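Local structure of YfdX protein (Salmonella enterica I, 6A02) at residues Val65-Lys69 and Val170-Gln174; Pro72-His77 and Ile134-Gln138; Tyr78-Ser84 and Glu129-Pro135. The protein is of unknown biochemical function but has been implicated in both the response to antibiotic stress and virulence in Salmonella Typhi. One frame throughout, in Å; residues are numbered along the deposited sequence.

In the fold
Followed from the N terminus, the chain leaves helices 19-36 and 40-54, forms the short strand 65-66 and turns a corner. Here interaction 1 closes the widest loop, bringing Val65-Lys69 to the last strand, 170-175, across 100 residues. Nested inside it, interaction 2 holds the loop Pro72-His77 against the junction of strand 125-135 and helix 136-151. Interaction 3 follows directly, also inside the span closed by interaction 1: it pairs strands 77-89 and 125-135 through Tyr78-Ser84 and Glu129-Pro135, and ends on the same stretch as interaction 2, with Ile134 and Pro135 in common. Together the three tie the antiparallel sheet to the corner beside it and to the start of a helix.

Interaction 1 (Val65-Lys69 and Val170-Gln174); sequences VKSDK and VVDSQ
Lys66 and Asp172 meet side chain to side chain where the corner after strand 65-66 faces strand 170-175, an outermost strand of the sheet within this chain. The backbones stay well apart, 9.4 Å between CA of Lys69 and CA of Asp172 at their nearest; Lys66 rests on Gln131 and Leu133 of strand 125-135, Lys69 on Leu133. Lys66 begins with CG opposite its backbone N (chi1 -178°), runs out over the sheet and bends at chi2 and again at its end. A type I beta turn from Lys66 to Lys69 brings Asp68 round to meet that end, and NZ forms a salt bridge with Asp68 OD1 at 3.0 Å, on the syn lone pair. Gln174 comes from the other direction with an extended chain, and its NE2 lies 3.5 Å from Lys66 NZ, a pair of two donors and therefore not a bond. The Asp172 carboxylate, in the conformer given here, one of two, approaches Lys66 at about a right angle, with OD2 4.0 Å from Lys66 NZ, beyond a salt bridge. Lys69, nearly straight until a bend at its tip, sets CE 4.0 Å from Val170 CG2, while its NZ bonds to the backbone O of Ser173 in the second subunit; the same bond runs in return from that subunit to Ser173 here. The chemistry is thus one of charges placed near each other rather than directly paired: Asp172 probably feels the field of both lysines, whose firm polar bonds lie within the turn and across the subunit interface.

Interaction 2 (Pro72-His77 and Ile134-Gln138); sequences PVEGDH and IPLQQ
A loop carboxylate, that of Asp76, grips the backbone N-H groups of Gln137 and Gln138 at the start of helix 136-151, just where strand 125-135 ends and Pro135 occupies the N-cap position. Asp76 sends CG opposite its backbone N (chi1 -156°), which carries both carboxylate oxygens to the first helical turn. OD1 accepts from Gln137 N at 2.8 Å, on the syn side though tilted out of the carboxylate plane; OD2 accepts from Gln138 N at 2.9 Å, from above that plane. OD1 has a second donor, His77 N at 2.7 Å, which arrives on the face of the group opposite to Gln137 N. Rotation of the carboxylate is thereby restrained from several directions, and the partial positive charge of the helix start would be expected to favour its anionic form. Alongside, Leu136 N gives a nearly straight bond of 2.9 Å to His77 O, the donor standing almost on the extension of the carbonyl bond. Water adds another link: one molecule donates to Asp76 OD2 and to Gln138 OE1, and accepts from Val73 N at 3.0 Å. The Gln138 amide also packs against Val73, with OE1 3.7 Å from CG2, and passes Pro72 at about a right angle; its NE2 bonds to Ser126 of the second subunit. The loop is shaped by a type II turn from Val73 to Asp76, with Gly75 in the third place at a positive phi of 86°. Such an arrangement is typical of a helix N terminus, whose first-turn N-H groups, lacking helical acceptors, are taken up here by an acidic side chain and a carbonyl distant in sequence.

Interaction 3 (Tyr78-Ser84 and Glu129-Pro135); sequences YIRINSS and ENQELIP
In the antiparallel ladder of strands 77-89 and 125-135, the side chains of Ile79 and Ile134 lie side by side and point the same way, their CG1 atoms 3.8 Å apart. A classic beta bulge interrupts the ladder: Ile81 and Asn82 both face Glu132, whose O takes a bond of 2.8 Å from Ile81 N and only a weak one from Asn82 N. At this step Ile81 lies at about a right angle to Ile134, CG2 against CG1, while the extended Glu132 side chain crosses Ile81 obliquely, OE2 near Ile81 CD1. Helix 19-36 packs on the same face, with Ala21 touching Ile79 and Ile81.

The other face carries Tyr78, Arg80, Leu133 and Gln131. Tyr78, its CG beside the backbone N (chi1 -82°), sets its ring obliquely beside the Ile134-Pro135 peptide and Leu133 CB, with CE1 3.7 Å from Pro135 CD. The Arg80 side chain lies alongside those of Leu133 and Gln131, pointing the same way, its guanidinium turned 79° from the Gln131 amide; a water joins Arg80 NH1 to Gln131 OE1, and Arg80 NE bonds to the Lys16 carbonyl.

Beyond the bulge, Asn130 holds Ser84 OG with ND2 at 3.2 Å, nearly in its amide plane, and passes OD1 to Ser173 on the next strand. Nearby, a single water accepts from Asn82 ND2 and donates to Asn130 O at 2.9 Å.

Interaction 1 (Val65-Lys69 and Val170-Gln174)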
loop_
_atom_site.group_PDB
_atom_site.type_symbol
_atom_site.label_atom_id
_atom_site.label_comp_id
_atom_site.label_asym_id
_atom_site.label_seq_id
_atom_site.Cartn_x
_atom_site.Cartn_y
_atom_site.Cartn_z
ATOM N N VAL A 65 -22.198 -7.878 -6.452
ATOM C CA VAL A 65 -22.190 -6.474 -6.835
ATOM C C VAL A 65 -22.359 -5.584 -5.609
ATOM O O VAL A 65 -23.207 -5.833 -4.740
ATOM C CB VAL A 65 -23.292 -6.230 -7.880
ATOM C CG1 VAL A 65 -23.522 -4.751 -8.089
ATOM C CG2 VAL A 65 -22.927 -6.909 -9.188
ATOM N N LYS A 66 -21.537 -4.541 -5.527
ATOM C CA LYS A 66 -21.712 -3.478 -4.542
ATOM C C LYS A 66 -22.538 -2.400 -5.229
ATOM O O LYS A 66 -22.011 -1.595 -5.997
ATOM C CB LYS A 66 -20.354 -2.943 -4.101
ATOM C CG LYS A 66 -20.429 -1.870 -3.032
ATOM C CD LYS A 66 -19.279 -2.016 -2.056
ATOM C CE LYS A 66 -19.340 -0.979 -0.948
ATOM N NZ LYS A 66 -20.617 -1.021 -0.199
ATOM N N SER A 67 -23.847 -2.393 -4.969
ATOM C CA SER A 67 -24.746 -1.573 -5.774
ATOM C C SER A 67 -24.560 -0.080 -5.523
ATOM O O SER A 67 -24.824 0.728 -6.419
ATOM C CB SER A 67 -26.194 -1.998 -5.537
ATOM O OG SER A 67 -26.467 -2.069 -4.149
ATOM N N ASP A 68 -24.089 0.308 -4.335
ATOM C CA ASP A 68 -23.977 1.719 -3.978
ATOM C C ASP A 68 -22.673 2.360 -4.457
ATOM O O ASP A 68 -22.222 3.347 -3.862
ATOM C CB ASP A 68 -24.181 1.925 -2.471
ATOM C CG ASP A 68 -23.043 1.345 -1.627
ATOM O OD1 ASP A 68 -22.314 0.460 -2.118
ATOM O OD2 ASP A 68 -22.888 1.766 -0.457
ATOM N N LYS A 69 -22.061 1.848 -5.526
ATOM C CA LYS A 69 -20.795 2.397 -6.001
ATOM C C LYS A 69 -20.790 2.438 -7.522
ATOM O O LYS A 69 -20.875 1.391 -8.168
ATOM C CB LYS A 69 -19.612 1.577 -5.491
ATOM C CG LYS A 69 -18.310 2.286 -5.731
ATOM C CD LYS A 69 -17.148 1.575 -5.096
ATOM C CE LYS A 69 -15.934 2.491 -5.071
ATOM N NZ LYS A 69 -16.048 3.551 -4.019
ATOM N N VAL A 170 -10.010 -1.264 -5.986
ATOM C CA VAL A 170 -10.214 -0.206 -5.006
ATOM C C VAL A 170 -10.592 -0.847 -3.681
ATOM O O VAL A 170 -11.024 -1.998 -3.623
ATOM C CB VAL A 170 -11.279 0.826 -5.432
ATOM C CG1 VAL A 170 -10.921 1.440 -6.785
ATOM C CG2 VAL A 170 -12.659 0.198 -5.471
ATOM N N VAL A 171 -10.411 -0.099 -2.604
ATOM C CA VAL A 171 -10.740 -0.582 -1.267
ATOM C C VAL A 171 -11.728 0.395 -0.656
ATOM O O VAL A 171 -11.380 1.554 -0.383
ATOM C CB VAL A 171 -9.496 -0.737 -0.385
ATOM C CG1 VAL A 171 -9.897 -1.189 1.024
ATOM C CG2 VAL A 171 -8.516 -1.732 -1.005
ATOM N N ASP A 172 -12.957 -0.062 -0.452
ATOM C CA ASP A 172 -13.978 0.698 0.258
ATOM C C ASP A 172 -13.862 0.336 1.732
ATOM O O ASP A 172 -14.186 -0.792 2.134
ATOM C CB ASP A 172 -15.362 0.314 -0.261
ATOM C CG ASP A 172 -16.468 1.217 0.267
ATOM O OD1 ASP A 172 -16.368 1.700 1.413
ATOM O OD2 ASP A 172 -17.446 1.447 -0.472
ATOM N N SER A 173 -13.408 1.282 2.542
ATOM C CA SER A 173 -13.297 1.087 3.982
ATOM C C SER A 173 -14.493 1.757 4.636
ATOM O O SER A 173 -14.678 2.972 4.497
ATOM C CB SER A 173 -11.989 1.689 4.498
ATOM O OG SER A 173 -10.870 1.055 3.898
ATOM N N GLN A 174 -15.310 0.969 5.324
ATOM C CA GLN A 174 -16.531 1.491 5.917
ATOM C C GLN A 174 -16.633 1.061 7.369
ATOM O O GLN A 174 -16.229 -0.044 7.738
ATOM C CB GLN A 174 -17.774 1.014 5.169
ATOM C CG GLN A 174 -18.076 1.820 3.915
ATOM C CD GLN A 174 -19.193 1.218 3.073
ATOM O OE1 GLN A 174 -20.147 1.905 2.706
ATOM N NE2 GLN A 174 -19.068 -0.063 2.745
#

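Interaction 2 (Pro72-His77 and Ile134-Gln138)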
loop_
_atom_site.group_PDB
_atom_site.type_symbol
_atom_site.label_atom_id
_atom_site.label_comp_id
_atom_site.label_asym_id
_atom_site.label_seq_id
_atom_site.Cartn_x
_atom_site.Cartn_y
_atom_site.Cartn_z
ATOM N N PRO A 72 -16.506 3.215 -13.198
ATOM C CA PRO A 72 -16.077 4.252 -14.153
ATOM C C PRO A 72 -16.644 4.082 -15.549
ATOM O O PRO A 72 -16.796 5.081 -16.266
ATOM C CB PRO A 72 -14.545 4.126 -14.174
ATOM C CG PRO A 72 -14.174 3.215 -13.078
ATOM C CD PRO A 72 -15.375 2.437 -12.659
ATOM N N VAL A 73 -16.934 2.857 -15.973
ATOM C CA VAL A 73 -17.395 2.584 -17.329
ATOM C C VAL A 73 -18.900 2.372 -17.304
ATOM O O VAL A 73 -19.424 1.647 -16.448
ATOM C CB VAL A 73 -16.657 1.372 -17.925
ATOM C CG1 VAL A 73 -17.211 1.039 -19.301
ATOM C CG2 VAL A 73 -15.155 1.651 -17.986
ATOM N N GLU A 74 -19.599 3.006 -18.247
ATOM C CA GLU A 74 -21.055 2.964 -18.270
ATOM C C GLU A 74 -21.559 1.530 -18.376
ATOM O O GLU A 74 -21.075 0.740 -19.193
ATOM C CB GLU A 74 -21.571 3.791 -19.451
ATOM N N GLY A 75 -22.543 1.195 -17.542
ATOM C CA GLY A 75 -23.121 -0.129 -17.518
ATOM C C GLY A 75 -22.396 -1.123 -16.638
ATOM O O GLY A 75 -22.918 -2.224 -16.414
ATOM N N ASP A 76 -21.222 -0.771 -16.127
ATOM C CA ASP A 76 -20.418 -1.688 -15.339
ATOM C C ASP A 76 -20.801 -1.592 -13.864
ATOM O O ASP A 76 -21.539 -0.696 -13.438
ATOM C CB ASP A 76 -18.936 -1.355 -15.526
ATOM C CG ASP A 76 -18.015 -2.528 -15.245
ATOM O OD1 ASP A 76 -18.489 -3.603 -14.830
ATOM O OD2 ASP A 76 -16.793 -2.354 -15.448
ATOM N N HIS A 77 -20.271 -2.528 -13.080
ATOM C CA HIS A 77 -20.512 -2.560 -11.647
ATOM C C HIS A 77 -19.259 -3.060 -10.955
ATOM O O HIS A 77 -18.522 -3.890 -11.497
ATOM C CB HIS A 77 -21.674 -3.499 -11.307
ATOM C CG HIS A 77 -22.974 -3.084 -11.924
ATOM N ND1 HIS A 77 -23.851 -2.226 -11.298
ATOM C CD2 HIS A 77 -23.531 -3.389 -13.119
ATOM C CE1 HIS A 77 -24.901 -2.029 -12.076
ATOM N NE2 HIS A 77 -24.732 -2.725 -13.187
ATOM N N ILE A 134 -13.447 -4.843 -7.598
ATOM C CA ILE A 134 -13.007 -4.606 -8.975
ATOM C C ILE A 134 -14.202 -4.285 -9.859
ATOM O O ILE A 134 -15.320 -4.761 -9.606
ATOM C CB ILE A 134 -12.232 -5.791 -9.574
ATOM C CG1 ILE A 134 -13.095 -7.053 -9.586
ATOM C CG2 ILE A 134 -10.888 -5.988 -8.852
ATOM C CD1 ILE A 134 -12.527 -8.148 -10.454
ATOM N N PRO A 135 -14.007 -3.499 -10.919
ATOM C CA PRO A 135 -15.071 -3.290 -11.911
ATOM C C PRO A 135 -15.119 -4.505 -12.825
ATOM O O PRO A 135 -14.137 -4.830 -13.492
ATOM C CB PRO A 135 -14.604 -2.042 -12.664
ATOM C CG PRO A 135 -13.086 -2.113 -12.577
ATOM C CD PRO A 135 -12.779 -2.740 -11.234
ATOM N N LEU A 136 -16.266 -5.183 -12.860
ATOM C CA LEU A 136 -16.295 -6.519 -13.447
ATOM C C LEU A 136 -16.068 -6.488 -14.954
ATOM O O LEU A 136 -15.200 -7.202 -15.478
ATOM C CB LEU A 136 -17.607 -7.219 -13.106
ATOM C CG LEU A 136 -17.799 -8.620 -13.695
ATOM C CD1 LEU A 136 -16.642 -9.562 -13.366
ATOM C CD2 LEU A 136 -19.126 -9.196 -13.204
ATOM N N GLN A 137 -16.847 -5.684 -15.678
ATOM C CA GLN A 137 -16.731 -5.732 -17.130
ATOM C C GLN A 137 -15.429 -5.104 -17.596
ATOM O O GLN A 137 -14.803 -5.599 -18.539
ATOM C CB GLN A 137 -17.940 -5.085 -17.804
ATOM C CG GLN A 137 -18.080 -5.474 -19.274
ATOM C CD GLN A 137 -18.129 -6.985 -19.488
ATOM O OE1 GLN A 137 -18.830 -7.711 -18.771
ATOM N NE2 GLN A 137 -17.371 -7.468 -20.473
ATOM N N GLN A 138 -14.994 -4.028 -16.939
ATOM C CA GLN A 138 -13.718 -3.413 -17.293
ATOM C C GLN A 138 -12.556 -4.379 -17.069
ATOM O O GLN A 138 -11.621 -4.441 -17.878
ATOM C CB GLN A 138 -13.548 -2.106 -16.518
ATOM C CG GLN A 138 -12.286 -1.323 -16.845
ATOM C CD GLN A 138 -12.286 0.078 -16.228
ATOM O OE1 GLN A 138 -13.010 0.363 -15.262
ATOM N NE2 GLN A 138 -11.457 0.960 -16.782
HETATM O O HOH W 1 -15.872 0.286 -14.873
#

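Interaction 3 (Tyr78-Ser84 and Glu129-Pro135)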
loop_
_atom_site.group_PDB
_atom_site.type_symbol
_atom_site.label_atom_id
_atom_site.label_comp_id
_atom_site.label_asym_id
_atom_site.label_seq_id
_atom_site.Cartn_x
_atom_site.Cartn_y
_atom_site.Cartn_z
ATOM N N TYR A 78 -19.044 -2.567 -9.743
ATOM C CA TYR A 78 -18.014 -3.124 -8.879
ATOM C C TYR A 78 -18.522 -4.382 -8.192
ATOM O O TYR A 78 -19.669 -4.433 -7.732
ATOM C CB TYR A 78 -17.656 -2.110 -7.798
ATOM C CG TYR A 78 -16.677 -1.062 -8.241
ATOM C CD1 TYR A 78 -15.328 -1.375 -8.393
ATOM C CD2 TYR A 78 -17.084 0.252 -8.469
ATOM C CE1 TYR A 78 -14.410 -0.422 -8.795
ATOM C CE2 TYR A 78 -16.167 1.230 -8.859
ATOM C CZ TYR A 78 -14.834 0.879 -9.028
ATOM O OH TYR A 78 -13.920 1.835 -9.422
ATOM N N ILE A 79 -17.656 -5.394 -8.109
ATOM C CA ILE A 79 -17.926 -6.601 -7.334
ATOM C C ILE A 79 -16.913 -6.744 -6.203
ATOM O O ILE A 79 -15.753 -6.323 -6.308
ATOM C CB ILE A 79 -17.966 -7.888 -8.189
ATOM C CG1 ILE A 79 -16.625 -8.116 -8.895
ATOM C CG2 ILE A 79 -19.156 -7.869 -9.174
ATOM C CD1 ILE A 79 -16.433 -9.579 -9.352
ATOM N N ARG A 80 -17.364 -7.367 -5.119
ATOM C CA ARG A 80 -16.535 -7.634 -3.945
ATOM C C ARG A 80 -15.646 -8.847 -4.181
ATOM O O ARG A 80 -16.132 -9.914 -4.574
ATOM C CB ARG A 80 -17.429 -7.924 -2.735
ATOM C CG ARG A 80 -18.233 -6.727 -2.248
ATOM C CD ARG A 80 -19.177 -7.104 -1.105
ATOM N NE ARG A 80 -20.214 -7.996 -1.600
ATOM C CZ ARG A 80 -21.382 -7.588 -2.093
ATOM N NH1 ARG A 80 -21.691 -6.291 -2.122
ATOM N NH2 ARG A 80 -22.248 -8.487 -2.552
ATOM N N ILE A 81 -14.346 -8.700 -3.913
ATOM C CA ILE A 81 -13.408 -9.810 -4.040
ATOM C C ILE A 81 -12.683 -10.157 -2.748
ATOM O O ILE A 81 -12.061 -11.228 -2.683
ATOM C CB ILE A 81 -12.401 -9.625 -5.202
ATOM C CG1 ILE A 81 -11.364 -8.549 -4.873
ATOM C CG2 ILE A 81 -13.132 -9.310 -6.488
ATOM C CD1 ILE A 81 -10.220 -8.480 -5.878
ATOM N N ASN A 82 -12.735 -9.308 -1.727
ATOM C CA ASN A 82 -12.109 -9.639 -0.452
ATOM C C ASN A 82 -12.668 -8.713 0.611
ATOM O O ASN A 82 -13.113 -7.602 0.314
ATOM C CB ASN A 82 -10.581 -9.515 -0.519
ATOM C CG ASN A 82 -9.902 -10.104 0.697
ATOM O OD1 ASN A 82 -9.987 -11.297 0.933
ATOM N ND2 ASN A 82 -9.238 -9.261 1.485
ATOM N N SER A 83 -12.621 -9.168 1.861
ATOM C CA SER A 83 -12.890 -8.306 3.002
ATOM C C SER A 83 -11.806 -8.496 4.049
ATOM O O SER A 83 -11.363 -9.623 4.308
ATOM C CB SER A 83 -14.226 -8.621 3.665
ATOM O OG SER A 83 -14.723 -7.449 4.281
ATOM N N SER A 84 -11.404 -7.393 4.675
ATOM C CA SER A 84 -10.488 -7.446 5.807
ATOM C C SER A 84 -10.944 -6.461 6.873
ATOM O O SER A 84 -11.863 -5.663 6.667
ATOM C CB SER A 84 -9.048 -7.139 5.391
ATOM O OG SER A 84 -8.919 -5.777 5.021
ATOM N N GLU A 129 -14.385 -2.227 8.146
ATOM C CA GLU A 129 -14.300 -3.321 7.192
ATOM C C GLU A 129 -13.799 -2.777 5.859
ATOM O O GLU A 129 -14.369 -1.819 5.320
ATOM C CB GLU A 129 -15.659 -3.996 7.015
ATOM C CG GLU A 129 -15.594 -5.168 6.088
ATOM C CD GLU A 129 -16.938 -5.797 5.810
ATOM O OE1 GLU A 129 -17.950 -5.066 5.744
ATOM O OE2 GLU A 129 -16.970 -7.029 5.635
ATOM N N ASN A 130 -12.737 -3.388 5.330
ATOM C CA ASN A 130 -12.134 -2.962 4.065
ATOM C C ASN A 130 -12.556 -3.951 2.992
ATOM O O ASN A 130 -12.135 -5.110 3.006
ATOM C CB ASN A 130 -10.614 -2.937 4.167
ATOM C CG ASN A 130 -10.130 -2.197 5.368
ATOM O OD1 ASN A 130 -10.294 -0.988 5.476
ATOM N ND2 ASN A 130 -9.501 -2.926 6.287
ATOM N N GLN A 131 -13.372 -3.493 2.056
ATOM C CA GLN A 131 -13.874 -4.337 0.989
ATOM C C GLN A 131 -13.097 -4.037 -0.284
ATOM O O GLN A 131 -13.158 -2.916 -0.806
ATOM C CB GLN A 131 -15.367 -4.104 0.773
ATOM C CG GLN A 131 -16.231 -4.528 1.969
ATOM C CD GLN A 131 -17.711 -4.408 1.691
ATOM O OE1 GLN A 131 -18.123 -4.057 0.584
ATOM N NE2 GLN A 131 -18.523 -4.707 2.698
ATOM N N GLU A 132 -12.360 -5.028 -0.767
ATOM C CA GLU A 132 -11.637 -4.911 -2.021
ATOM C C GLU A 132 -12.613 -5.175 -3.157
ATOM O O GLU A 132 -13.324 -6.183 -3.141
ATOM C CB GLU A 132 -10.506 -5.935 -2.042
ATOM C CG GLU A 132 -9.610 -5.817 -3.242
ATOM C CD GLU A 132 -8.511 -6.873 -3.287
ATOM O OE1 GLU A 132 -8.458 -7.731 -2.386
ATOM O OE2 GLU A 132 -7.696 -6.840 -4.238
ATOM N N LEU A 133 -12.641 -4.271 -4.142
ATOM C CA LEU A 133 -13.597 -4.320 -5.241
ATOM C C LEU A 133 -12.874 -4.214 -6.572
ATOM O O LEU A 133 -11.842 -3.541 -6.682
ATOM C CB LEU A 133 -14.599 -3.149 -5.169
ATOM C CG LEU A 133 -15.178 -2.768 -3.798
ATOM C CD1 LEU A 133 -16.010 -1.498 -3.887
ATOM C CD2 LEU A 133 -16.020 -3.897 -3.236
ATOM N N ILE A 134 -13.447 -4.843 -7.598
ATOM C CA ILE A 134 -13.007 -4.606 -8.975
ATOM C C ILE A 134 -14.202 -4.285 -9.859
ATOM O O ILE A 134 -15.320 -4.761 -9.606
ATOM C CB ILE A 134 -12.232 -5.791 -9.574
ATOM C CG1 ILE A 134 -13.095 -7.053 -9.586
ATOM C CG2 ILE A 134 -10.888 -5.988 -8.852
ATOM C CD1 ILE A 134 -12.527 -8.148 -10.454
ATOM N N PRO A 135 -14.007 -3.499 -10.919
ATOM C CA PRO A 135 -15.071 -3.290 -11.911
ATOM C C PRO A 135 -15.119 -4.505 -12.825
ATOM O O PRO A 135 -14.137 -4.830 -13.492
ATOM C CB PRO A 135 -14.604 -2.042 -12.664
ATOM C CG PRO A 135 -13.086 -2.113 -12.577
ATOM C CD PRO A 135 -12.779 -2.740 -11.234
HETATM O O HOH W 2 -20.831 -4.384 -0.108
HETATM O O HOH W 3 -9.900 -6.353 1.678
#